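Local coordinates for malic enzyme (Entamoeba histolytica, PDB 3NV9), which catalyses the oxidative decarboxylation of malate to pyruvate with a nicotinamide cofactor and activates metronidazole, at the interface of chains A and B. Coordinates in Å, arbitrary orientation; residue numbers count along the deposited sequence, not the author numbering. Chains: chain A/B, Malic enzyme.

Contacts 1, 2 and 4 cluster, the centres of their C-alpha atoms about 13 to 14 Å apart. They follow one stretch of chain B, which passes from residues 53-56 in contact 2 through 58-65 in contact 4 to helix 69-78 in contact 1, joined there by residues 86-87 further on. Helix 114-128 of chain A contributes to all three, and helix 21-43 to contacts 1 and 2. Contact 3 lies about 22 Å from contact 1 and 29 Å from contacts 2 and 4, where the two copies of helix 148-158 meet. Because the dimer is two-fold symmetric, the embrace is mutual, in keeping with its deeply entangled character.

Contact 1: the interface of chains A and B. Residues chain A 40, 45, 115, 118; chain B 69, 72, 86-87.
The imidazole of A:His40 lies against B:Ile72, whose CG1 sits over the centre of one ring face, 3.6 Å from the ring centroid, in a CH-pi contact. The methyl CD1 extends the cover toward the ring base, 3.6 Å from A:His40 CG. At the CD2 edge, a little off the plane on the isoleucine's side, the backbone carbonyl O of B:Tyr86 comes within 3.3 Å of A:His40 CD2. That carbonyl also reaches water 1 at 2.9 Å, and the water passes the link to the carboxylate oxygen OE2 of A:Glu118 at 2.7 Å. Water 1 lies at the edge of the imidazole, in its plane. A:Gly115, in the first turn of helix 114-128 and without a side chain, lets B:Val69 CG2 pack on its carbonyl carbon at 3.5 Å and B:Ile72 CG2 on its CA. The glutamate reaches the water because its CG stands opposite the backbone N (chi1 -156°) and the chain then runs extended. A:Gly45 meets the backbone of B:Ser87 beside it. The patch packs helix 69-78 of chain B and the end of helix 83-86 against helices 21-43 and 114-128 of chain A, helping to hold the dimer together.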
loop_
_atom_site.group_PDB
_atom_site.type_symbol
_atom_site.label_atom_id
_atom_site.label_comp_id
_atom_site.label_asym_id
_atom_site.label_seq_id
_atom_site.Cartn_x
_atom_site.Cartn_y
_atom_site.Cartn_z
ATOM N N HIS A 40 -0.915 -18.357 -7.083
ATOM C CA HIS A 40 -0.273 -17.240 -6.381
ATOM C C HIS A 40 1.184 -17.172 -6.822
ATOM O O HIS A 40 1.705 -16.139 -7.085
ATOM C CB HIS A 40 -0.360 -17.359 -4.853
ATOM C CG HIS A 40 -1.695 -17.023 -4.274
ATOM N ND1 HIS A 40 -2.766 -17.900 -4.304
ATOM C CD2 HIS A 40 -2.117 -15.937 -3.588
ATOM C CE1 HIS A 40 -3.806 -17.337 -3.705
ATOM N NE2 HIS A 40 -3.429 -16.149 -3.250
ATOM N N GLY A 45 1.530 -13.179 -6.473
ATOM C CA GLY A 45 0.556 -12.351 -5.761
ATOM C C GLY A 45 -0.679 -12.090 -6.590
ATOM O O GLY A 45 -0.930 -12.824 -7.546
ATOM N N GLY A 115 -1.584 -13.685 2.194
ATOM C CA GLY A 115 -2.432 -14.328 1.196
ATOM C C GLY A 115 -3.832 -13.835 1.366
ATOM O O GLY A 115 -4.470 -13.370 0.406
ATOM N N GLU A 118 -4.138 -9.819 0.998
ATOM C CA GLU A 118 -4.073 -9.483 -0.440
ATOM C C GLU A 118 -5.370 -9.851 -1.222
ATOM O O GLU A 118 -5.785 -9.142 -2.111
ATOM C CB GLU A 118 -2.808 -10.091 -1.091
ATOM C CG GLU A 118 -2.439 -9.335 -2.295
ATOM C CD GLU A 118 -1.220 -9.839 -3.007
ATOM O OE1 GLU A 118 -0.991 -9.410 -4.181
ATOM O OE2 GLU A 118 -0.511 -10.664 -2.423
ATOM N N VAL B 69 -7.111 -20.109 -0.267
ATOM C CA VAL B 69 -6.096 -19.208 0.221
ATOM C C VAL B 69 -5.445 -19.736 1.507
ATOM O O VAL B 69 -4.286 -19.361 1.849
ATOM C CB VAL B 69 -6.666 -17.789 0.397
ATOM C CG1 VAL B 69 -7.552 -17.675 1.708
ATOM C CG2 VAL B 69 -5.527 -16.758 0.372
ATOM N N ILE B 72 -2.033 -20.933 1.219
ATOM C CA ILE B 72 -1.049 -19.866 1.238
ATOM C C ILE B 72 -0.630 -19.501 2.659
ATOM O O ILE B 72 0.573 -19.306 2.900
ATOM C CB ILE B 72 -1.490 -18.579 0.449
ATOM C CG1 ILE B 72 -1.958 -18.939 -0.997
ATOM C CG2 ILE B 72 -0.361 -17.516 0.442
ATOM C CD1 ILE B 72 -0.824 -19.571 -1.958
ATOM N N TYR B 86 4.376 -15.824 -3.053
ATOM C CA TYR B 86 2.954 -16.111 -2.946
ATOM C C TYR B 86 2.132 -14.832 -2.773
ATOM O O TYR B 86 0.889 -14.884 -2.826
ATOM C CB TYR B 86 2.640 -17.080 -1.774
ATOM C CG TYR B 86 3.011 -18.553 -2.004
ATOM C CD1 TYR B 86 2.754 -19.189 -3.251
ATOM C CD2 TYR B 86 3.638 -19.316 -0.970
ATOM C CE1 TYR B 86 3.110 -20.556 -3.467
ATOM C CE2 TYR B 86 4.041 -20.667 -1.197
ATOM C CZ TYR B 86 3.743 -21.283 -2.438
ATOM O OH TYR B 86 4.073 -22.591 -2.672
ATOM N N SER B 87 2.812 -13.708 -2.502
ATOM C CA SER B 87 2.151 -12.431 -2.398
ATOM C C SER B 87 3.004 -11.339 -3.086
ATOM O O SER B 87 4.131 -11.580 -3.513
ATOM C CB SER B 87 2.001 -12.061 -0.900
ATOM O OG SER B 87 3.247 -11.558 -0.433
HETATM O O HOH W 1 -1.277 -13.239 -1.873
#

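Contact 2: the interface of chains A and B. Residues chain A 43, 126, 460, 465; chain B 53-56.
The backbone of chain B runs extended through B:Cys53 and B:Thr54 and bends at B:Leu55 (psi 49°), a loop in the N-terminal part of this malic enzyme that slips between groups of chain A. The main-chain N of B:Leu55 donates to the side-chain amide oxygen OE1 of A:Gln460 at 2.8 Å. This bond is fairly straight, 159° at the hydrogen, although the donor stands above the carbonyl plane of the amide. At its other end the same amide uses NE2 to hold water 2, 2.8 Å away. Water 2 also contacts A:Tyr126 OH and the carbonyl O of B:Leu55, so both main-chain polar groups of the leucine are tied to A:Gln460, one directly and one through solvent. The leucine side chain runs antiparallel to A:Tyr126 and sets its methyl CD1 over the middle of the phenol ring, 3.7 Å from the centroid. A second tyrosine takes the start of the loop: the ring of A:Tyr43 lies flat beneath B:Cys53, with CA 3.7 Å from the ring centroid. Its phenol oxygen reaches on to B:Thr54, 3.3 Å from CB. On the same side as A:Gln460, A:Ile465 turns its CG2 branch to the B:Cys53 carbonyl carbon, 3.6 Å away.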
loop_
_atom_site.group_PDB
_atom_site.type_symbol
_atom_site.label_atom_id
_atom_site.label_comp_id
_atom_site.label_asym_id
_atom_site.label_seq_id
_atom_site.Cartn_x
_atom_site.Cartn_y
_atom_site.Cartn_z
ATOM N N TYR A 43 1.551 -15.630 -10.590
ATOM C CA TYR A 43 1.455 -14.198 -10.768
ATOM C C TYR A 43 2.278 -13.443 -9.681
ATOM O O TYR A 43 2.346 -12.179 -9.694
ATOM C CB TYR A 43 -0.009 -13.724 -10.751
ATOM C CG TYR A 43 -0.926 -14.304 -11.846
ATOM C CD1 TYR A 43 -0.738 -13.947 -13.192
ATOM C CD2 TYR A 43 -1.975 -15.184 -11.541
ATOM C CE1 TYR A 43 -1.529 -14.438 -14.183
ATOM C CE2 TYR A 43 -2.805 -15.672 -12.542
ATOM C CZ TYR A 43 -2.548 -15.271 -13.888
ATOM O OH TYR A 43 -3.265 -15.725 -14.951
ATOM N N TYR A 126 -12.026 -4.878 -6.995
ATOM C CA TYR A 126 -12.836 -5.437 -8.041
ATOM C C TYR A 126 -14.353 -5.436 -7.770
ATOM O O TYR A 126 -15.155 -5.430 -8.703
ATOM C CB TYR A 126 -12.305 -6.810 -8.380
ATOM C CG TYR A 126 -12.794 -7.354 -9.696
ATOM C CD1 TYR A 126 -12.406 -6.775 -10.881
ATOM C CD2 TYR A 126 -13.609 -8.478 -9.752
ATOM C CE1 TYR A 126 -12.831 -7.303 -12.122
ATOM C CE2 TYR A 126 -14.048 -9.008 -10.980
ATOM C CZ TYR A 126 -13.647 -8.399 -12.162
ATOM O OH TYR A 126 -14.076 -8.843 -13.403
ATOM N N GLN A 460 -6.254 -7.872 -18.697
ATOM C CA GLN A 460 -6.377 -9.292 -19.135
ATOM C C GLN A 460 -6.574 -9.475 -20.656
ATOM O O GLN A 460 -5.814 -10.211 -21.297
ATOM C CB GLN A 460 -7.540 -10.002 -18.408
ATOM C CG GLN A 460 -7.469 -9.865 -16.927
ATOM C CD GLN A 460 -8.653 -10.402 -16.268
ATOM O OE1 GLN A 460 -8.823 -11.609 -16.166
ATOM N NE2 GLN A 460 -9.532 -9.519 -15.838
ATOM N N ILE A 465 -2.041 -9.114 -18.186
ATOM C CA ILE A 465 -2.239 -10.230 -17.295
ATOM C C ILE A 465 -2.383 -11.494 -18.189
ATOM O O ILE A 465 -3.310 -11.619 -18.993
ATOM C CB ILE A 465 -3.447 -9.988 -16.371
ATOM C CG1 ILE A 465 -3.215 -8.753 -15.486
ATOM C CG2 ILE A 465 -3.669 -11.131 -15.476
ATOM C CD1 ILE A 465 -4.552 -8.125 -14.974
ATOM N N CYS B 53 -3.732 -10.662 -11.554
ATOM C CA CYS B 53 -3.960 -12.109 -11.672
ATOM C C CYS B 53 -5.197 -12.331 -12.488
ATOM O O CYS B 53 -6.006 -11.429 -12.594
ATOM C CB CYS B 53 -4.167 -12.720 -10.278
ATOM S SG CYS B 53 -5.501 -11.954 -9.337
ATOM N N THR B 54 -5.377 -13.528 -13.039
ATOM C CA THR B 54 -6.574 -13.854 -13.875
ATOM C C THR B 54 -7.896 -13.711 -13.130
ATOM O O THR B 54 -8.059 -14.266 -12.054
ATOM C CB THR B 54 -6.493 -15.267 -14.536
ATOM O OG1 THR B 54 -7.596 -15.424 -15.439
ATOM C CG2 THR B 54 -6.549 -16.408 -13.484
ATOM N N LEU B 55 -8.838 -12.982 -13.717
ATOM C CA LEU B 55 -10.206 -12.929 -13.193
ATOM C C LEU B 55 -11.214 -13.507 -14.221
ATOM O O LEU B 55 -12.247 -12.911 -14.507
ATOM C CB LEU B 55 -10.564 -11.507 -12.743
ATOM C CG LEU B 55 -9.687 -10.931 -11.597
ATOM C CD1 LEU B 55 -9.894 -9.486 -11.424
ATOM C CD2 LEU B 55 -9.939 -11.616 -10.239
ATOM N N ALA B 56 -10.891 -14.689 -14.734
ATOM C CA ALA B 56 -11.651 -15.358 -15.794
ATOM C C ALA B 56 -13.068 -15.742 -15.426
ATOM O O ALA B 56 -13.900 -15.939 -16.307
ATOM C CB ALA B 56 -10.890 -16.635 -16.305
HETATM O O HOH W 2 -12.198 -9.921 -15.162
#

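Contact 3: the interface of chains A and B. Residues chain A 135, 154, 157-158; chain B 135, 137, 154, 158.
Helix 148-158 of chain A packs on the same helix of chain B through A:Phe154, A:Ile158 and their counterparts, with strand 131-136 of each chain and the loop residue B:Ile137 at the margins. This is a two-fold helix-on-helix contact in the malic enzyme dimer, and the meeting of like residues places the symmetry axis close by. The phenyl rings of A:Phe154 and B:Phe154 stack almost parallel, planes 5° apart, but slipped, with ring centroids 4.6 Å from each other. Overlap is therefore at the rims, where A:Phe154 CE1 and B:Phe154 CE1 approach to 3.3 Å. Both phenylalanines carry CG opposite the backbone N (chi1 179° in chain A and -170° in chain B), which sends the rings away from their own helices; the side chains cross at about a right angle. Each ring also turns an edge toward the carbonyl O of the other phenylalanine, which lies in the ring plane. The isoleucines pack along the ring edges: CG1 of B:Ile158 meets A:Phe154 CZ at 3.6 Å, and CD1 of A:Ile158 meets B:Phe154 CZ at 3.7 Å. Their CD1 methyls also point at each other, tip to tip, 3.9 Å apart. On the face of B:Phe154 turned away from its twin, B:Ile137 of the same chain lays CG2 near the rim. The CB of B:Ile137 approaches the main-chain O of A:Arg157 across the contact, 3.4 Å away.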
loop_
_atom_site.group_PDB
_atom_site.type_symbol
_atom_site.label_atom_id
_atom_site.label_comp_id
_atom_site.label_asym_id
_atom_site.label_seq_id
_atom_site.Cartn_x
_atom_site.Cartn_y
_atom_site.Cartn_z
ATOM N N ILE A 135 -1.699 -4.764 5.078
ATOM C CA ILE A 135 -0.713 -4.261 6.058
ATOM C C ILE A 135 -0.583 -5.287 7.141
ATOM O O ILE A 135 -1.297 -5.231 8.110
ATOM C CB ILE A 135 -1.156 -2.938 6.686
ATOM C CG1 ILE A 135 -1.412 -1.883 5.605
ATOM C CG2 ILE A 135 -0.119 -2.390 7.724
ATOM C CD1 ILE A 135 -0.147 -1.255 5.024
ATOM N N PHE A 154 0.307 1.479 16.442
ATOM C CA PHE A 154 0.673 1.308 15.026
ATOM C C PHE A 154 -0.341 2.007 14.107
ATOM O O PHE A 154 0.008 2.815 13.256
ATOM C CB PHE A 154 0.810 -0.194 14.655
ATOM C CG PHE A 154 1.169 -0.411 13.222
ATOM C CD1 PHE A 154 2.484 -0.568 12.850
ATOM C CD2 PHE A 154 0.172 -0.428 12.226
ATOM C CE1 PHE A 154 2.835 -0.736 11.501
ATOM C CE2 PHE A 154 0.500 -0.604 10.854
ATOM C CZ PHE A 154 1.830 -0.740 10.491
ATOM N N ARG A 157 -0.372 5.748 14.219
ATOM C CA ARG A 157 0.711 6.368 13.466
ATOM C C ARG A 157 0.464 6.355 11.948
ATOM O O ARG A 157 0.816 7.325 11.252
ATOM C CB ARG A 157 2.034 5.709 13.810
ATOM C CG ARG A 157 2.505 5.970 15.259
ATOM C CD ARG A 157 3.981 5.589 15.460
ATOM N NE ARG A 157 4.317 5.583 16.891
ATOM C CZ ARG A 157 4.540 6.679 17.637
ATOM N NH1 ARG A 157 4.500 7.893 17.082
ATOM N NH2 ARG A 157 4.789 6.562 18.944
ATOM N N ILE A 158 -0.181 5.284 11.455
ATOM C CA ILE A 158 -0.315 5.045 10.012
ATOM C C ILE A 158 -1.590 5.625 9.432
ATOM O O ILE A 158 -1.680 5.820 8.237
ATOM C CB ILE A 158 -0.237 3.549 9.654
ATOM C CG1 ILE A 158 0.344 3.342 8.242
ATOM C CG2 ILE A 158 -1.609 2.849 9.860
ATOM C CD1 ILE A 158 0.554 1.789 7.917
ATOM N N ILE B 135 3.615 5.660 2.939
ATOM C CA ILE B 135 3.348 5.219 4.298
ATOM C C ILE B 135 3.844 6.424 5.104
ATOM O O ILE B 135 5.013 6.507 5.464
ATOM C CB ILE B 135 4.147 3.938 4.699
ATOM C CG1 ILE B 135 3.823 2.714 3.798
ATOM C CG2 ILE B 135 4.036 3.666 6.248
ATOM C CD1 ILE B 135 2.385 2.241 3.769
ATOM N N ILE B 137 3.620 8.543 8.299
ATOM C CA ILE B 137 3.280 8.277 9.704
ATOM C C ILE B 137 3.533 9.477 10.593
ATOM O O ILE B 137 4.153 10.465 10.188
ATOM C CB ILE B 137 4.077 7.080 10.281
ATOM C CG1 ILE B 137 5.557 7.502 10.540
ATOM C CG2 ILE B 137 3.936 5.884 9.324
ATOM C CD1 ILE B 137 6.501 6.401 11.079
ATOM N N PHE B 154 7.886 1.083 14.508
ATOM C CA PHE B 154 6.998 1.031 13.330
ATOM C C PHE B 154 7.463 0.153 12.195
ATOM O O PHE B 154 6.745 -0.733 11.799
ATOM C CB PHE B 154 6.752 2.415 12.761
ATOM C CG PHE B 154 5.702 2.442 11.735
ATOM C CD1 PHE B 154 4.357 2.515 12.096
ATOM C CD2 PHE B 154 6.026 2.379 10.385
ATOM C CE1 PHE B 154 3.362 2.552 11.136
ATOM C CE2 PHE B 154 5.011 2.415 9.403
ATOM C CZ PHE B 154 3.690 2.504 9.783
ATOM N N ILE B 158 6.206 -3.448 10.509
ATOM C CA ILE B 158 5.520 -3.435 9.214
ATOM C C ILE B 158 6.388 -4.133 8.190
ATOM O O ILE B 158 5.940 -4.401 7.072
ATOM C CB ILE B 158 5.217 -2.011 8.768
ATOM C CG1 ILE B 158 3.986 -1.954 7.847
ATOM C CG2 ILE B 158 6.433 -1.362 8.075
ATOM C CD1 ILE B 158 3.687 -0.482 7.297
#

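Contact 4: the interface of chains A and B. Residues chain A 123, 351, 356, 360, 408; chain B 58, 61-62, 65.
A:Leu123 divides its two methyls between two aromatic rings of chain B. CD1 points into the face of B:Tyr65, 3.8 Å from the ring centroid, with the side chains crossing at about a right angle; CD2 sits over the face of B:Phe61 near its rim, 3.5 Å from CE1. Over the same face, toward the opposite rim, A:Met408 runs antiparallel to B:Phe61. Its chain bends at the sulfur (chi3 -82°), which brings the methyl CE back to 3.6 Å from B:Phe61 CB, while its CB packs on B:Phe58 CE1. The B:Phe58 ring presents its edge to A:Gly351, whose carbonyl O lies in the ring plane, 3.3 Å from CE2. That oxygen also receives a weak hydrogen bond from B:Asn62 ND2 at 3.4 Å. Water 3 joins B:Asn62 OD1 (3.0 Å) to A:Gln356 OE1 (3.1 Å). A:Ser360 rests its CB near B:Tyr65 CE1, at the ring rim. B:Tyr65 heads the Tyr-Thr-Pro motif, whose tyrosine is catalytic in malic enzymes. It follows 3-10 helix 58-60, which lies against loops of the NAD-binding region, one of them the sodium-binding loop around A:Gly351, and helix 61-64, which also meets helix 114-128 of chain A.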
loop_
_atom_site.group_PDB
_atom_site.type_symbol
_atom_site.label_atom_id
_atom_site.label_comp_id
_atom_site.label_asym_id
_atom_site.label_seq_id
_atom_site.Cartn_x
_atom_site.Cartn_y
_atom_site.Cartn_z
ATOM N N LEU A 123 -10.321 -7.925 -3.664
ATOM C CA LEU A 123 -11.808 -7.800 -3.692
ATOM C C LEU A 123 -12.319 -6.384 -3.467
ATOM O O LEU A 123 -13.379 -5.997 -3.966
ATOM C CB LEU A 123 -12.465 -8.715 -2.665
ATOM C CG LEU A 123 -12.281 -10.218 -2.840
ATOM C CD1 LEU A 123 -12.899 -11.008 -1.626
ATOM C CD2 LEU A 123 -12.787 -10.719 -4.221
ATOM N N GLY A 351 -17.110 -20.162 -1.648
ATOM C CA GLY A 351 -17.791 -19.995 -2.939
ATOM C C GLY A 351 -17.909 -21.239 -3.791
ATOM O O GLY A 351 -18.386 -21.174 -4.921
ATOM N N GLN A 356 -22.993 -18.626 -0.176
ATOM C CA GLN A 356 -21.735 -18.178 0.436
ATOM C C GLN A 356 -22.027 -16.996 1.305
ATOM O O GLN A 356 -22.250 -15.871 0.810
ATOM C CB GLN A 356 -20.640 -17.825 -0.578
ATOM C CG GLN A 356 -19.371 -17.266 0.145
ATOM C CD GLN A 356 -18.145 -17.115 -0.749
ATOM O OE1 GLN A 356 -17.001 -17.230 -0.282
ATOM N NE2 GLN A 356 -18.370 -16.885 -2.027
ATOM N N SER A 360 -17.013 -10.841 2.135
ATOM C CA SER A 360 -16.624 -10.349 0.836
ATOM C C SER A 360 -17.826 -9.812 0.074
ATOM O O SER A 360 -17.706 -9.050 -0.863
ATOM C CB SER A 360 -15.987 -11.483 0.010
ATOM O OG SER A 360 -16.900 -12.568 -0.191
ATOM N N MET A 408 -20.466 -12.822 -5.156
ATOM C CA MET A 408 -19.366 -11.984 -5.592
ATOM C C MET A 408 -19.344 -11.776 -7.109
ATOM O O MET A 408 -18.703 -10.833 -7.612
ATOM C CB MET A 408 -18.004 -12.536 -5.139
ATOM C CG MET A 408 -17.848 -12.637 -3.648
ATOM S SD MET A 408 -16.111 -12.972 -3.290
ATOM C CE MET A 408 -16.051 -14.780 -3.543
ATOM N N PHE B 58 -15.997 -16.526 -11.754
ATOM C CA PHE B 58 -16.314 -16.421 -10.345
ATOM C C PHE B 58 -15.486 -17.370 -9.491
ATOM O O PHE B 58 -15.000 -16.997 -8.448
ATOM C CB PHE B 58 -17.808 -16.654 -10.097
ATOM C CG PHE B 58 -18.131 -16.899 -8.648
ATOM C CD1 PHE B 58 -18.315 -15.825 -7.781
ATOM C CD2 PHE B 58 -18.206 -18.183 -8.149
ATOM C CE1 PHE B 58 -18.584 -16.019 -6.406
ATOM C CE2 PHE B 58 -18.471 -18.412 -6.803
ATOM C CZ PHE B 58 -18.649 -17.339 -5.913
ATOM N N PHE B 61 -12.060 -16.939 -7.407
ATOM C CA PHE B 61 -12.078 -16.454 -6.052
ATOM C C PHE B 61 -11.866 -17.592 -5.025
ATOM O O PHE B 61 -11.320 -17.350 -3.970
ATOM C CB PHE B 61 -13.400 -15.761 -5.742
ATOM C CG PHE B 61 -13.604 -14.494 -6.475
ATOM C CD1 PHE B 61 -12.560 -13.589 -6.624
ATOM C CD2 PHE B 61 -14.865 -14.187 -7.015
ATOM C CE1 PHE B 61 -12.749 -12.381 -7.307
ATOM C CE2 PHE B 61 -15.071 -13.002 -7.699
ATOM C CZ PHE B 61 -14.018 -12.085 -7.840
ATOM N N ASN B 62 -12.347 -18.803 -5.312
ATOM C CA ASN B 62 -12.123 -19.959 -4.422
ATOM C C ASN B 62 -10.652 -20.311 -4.221
ATOM O O ASN B 62 -10.316 -21.052 -3.271
ATOM C CB ASN B 62 -12.891 -21.165 -4.942
ATOM C CG ASN B 62 -14.411 -20.890 -4.978
ATOM O OD1 ASN B 62 -14.892 -20.105 -4.173
ATOM N ND2 ASN B 62 -15.130 -21.442 -5.979
ATOM N N TYR B 65 -9.112 -16.795 -2.373
ATOM C CA TYR B 65 -9.868 -16.533 -1.193
ATOM C C TYR B 65 -10.267 -17.903 -0.642
ATOM O O TYR B 65 -9.688 -18.921 -1.016
ATOM C CB TYR B 65 -11.108 -15.719 -1.606
ATOM C CG TYR B 65 -11.781 -14.921 -0.514
ATOM C CD1 TYR B 65 -13.148 -14.992 -0.318
ATOM C CD2 TYR B 65 -11.046 -14.065 0.315
ATOM C CE1 TYR B 65 -13.772 -14.222 0.700
ATOM C CE2 TYR B 65 -11.664 -13.291 1.296
ATOM C CZ TYR B 65 -13.018 -13.371 1.491
ATOM O OH TYR B 65 -13.611 -12.622 2.498
HETATM O O HOH W 3 -14.689 -17.846 -2.240
#